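Local coordinates for cysteine synthase (Helicobacter pylori, PDB 6AHI) that catalyses the O-acetylserine-dependent synthesis of cystathionine, as a pyridoxal 5'-phosphate enzyme of the cysteine synthase/cystathionine beta-synthase family, at the interface of chains A and B. Coordinates in Å, arbitrary orientation; residue numbers count along the deposited sequence, not the author numbering. Chains: chain A/B, Cysteine synthase.

The interface of chains A and B. Residues chain A 106, 110; chain B 300, 304-305.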
# COMPACT_ATOMS: atom_id res chain seq x y z
N GLN A 106 7.38 -2.03 13.72
CA GLN A 106 5.99 -2.10 14.19
C GLN A 106 5.22 -3.12 13.32
O GLN A 106 4.45 -3.91 13.82
CB GLN A 106 5.30 -0.74 14.05
CG GLN A 106 4.97 0.01 15.33
CD GLN A 106 3.76 0.90 15.10
OE1 GLN A 106 2.62 0.44 15.04
NE2 GLN A 106 4.01 2.19 14.95
N ALA A 110 3.48 -6.52 14.30
CA ALA A 110 2.03 -6.63 13.96
C ALA A 110 1.75 -7.99 13.29
O ALA A 110 0.72 -8.60 13.61
CB ALA A 110 1.57 -5.47 13.12
N LEU B 300 0.53 4.68 11.76
CA LEU B 300 1.65 4.18 12.60
C LEU B 300 2.06 5.24 13.63
O LEU B 300 2.42 4.84 14.73
CB LEU B 300 2.82 3.72 11.72
CG LEU B 300 2.50 2.45 10.92
CD1 LEU B 300 3.58 2.13 9.91
CD2 LEU B 300 2.25 1.25 11.85
N ILE B 304 -1.73 2.49 16.32
CA ILE B 304 -2.20 1.26 15.66
C ILE B 304 -1.12 0.18 15.87
O ILE B 304 0.05 0.46 15.66
CB ILE B 304 -2.53 1.50 14.16
CG1 ILE B 304 -3.64 0.57 13.67
CG2 ILE B 304 -1.29 1.40 13.28
CD1 ILE B 304 -4.19 0.92 12.27
N TYR B 305 -1.51 -1.02 16.28
CA TYR B 305 -0.52 -2.13 16.56
C TYR B 305 0.23 -1.88 17.89
O TYR B 305 1.46 -2.08 17.97
CB TYR B 305 0.47 -2.34 15.40
CG TYR B 305 -0.16 -2.61 14.05
CD1 TYR B 305 -1.27 -3.44 13.94
CD2 TYR B 305 0.34 -2.06 12.88
CE1 TYR B 305 -1.87 -3.70 12.72
CE2 TYR B 305 -0.25 -2.31 11.64
CZ TYR B 305 -1.36 -3.15 11.56
OH TYR B 305 -2.00 -3.44 10.38
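A:Gln106 reaches across to B:Leu300 while A:Ala110, one turn further along helix 102-110, rests on B:Tyr305. The patch belongs to the two-fold interface of a fold type II pyridoxal phosphate enzyme that works as a homodimer, and it illustrates how one helix face can meet a partner's C-terminal segment with a polar and an apolar contact side by side.

The glutamine chain runs extended beyond CG, carrying its terminal amide towards the backbone of the other subunit. As modelled, its NE2 donates a hydrogen bond to the main-chain O of B:Leu300 at 3.1 Å, bent to 151° at the hydrogen. The acceptor lies almost in the plane of the glutamine amide, whereas the donor is tilted well away from the plane of the leucine carbonyl.

The leucine also contributes its side chain, which passes the glutamine chain in the opposite direction. One methyl, CD2 of B:Leu300, lies to one side of the amide plane, displaced past its O/N end, 3.3 Å from OE1 and 3.6 Å from CD of A:Gln106. The methyl flanks the flat group, and together with the backbone bond it may limit rotation of the amide.

The other end of the amide is less clear. OE1 of A:Gln106 is modelled 2.6 Å from the main-chain O of B:Ile304. Both atoms can only accept, so this approach is a clash and the local model is doubtful. The glutamine's first torsion, close to eclipsed (chi1 -111°), is a further sign of strain or misplacement. Exchanging the amide O and N would turn a donor towards the B:Ile304 carbonyl but set an acceptor against that of B:Leu300; the structure alone does not decide between them.

A:Ala110 makes the aromatic contact. Its CB points at the centre of one face of the B:Tyr305 ring, 3.5 Å from CG, in a CH-pi contact. The tyrosine presents that face with CG anti to its own carbonyl carbon (chi1 -56°).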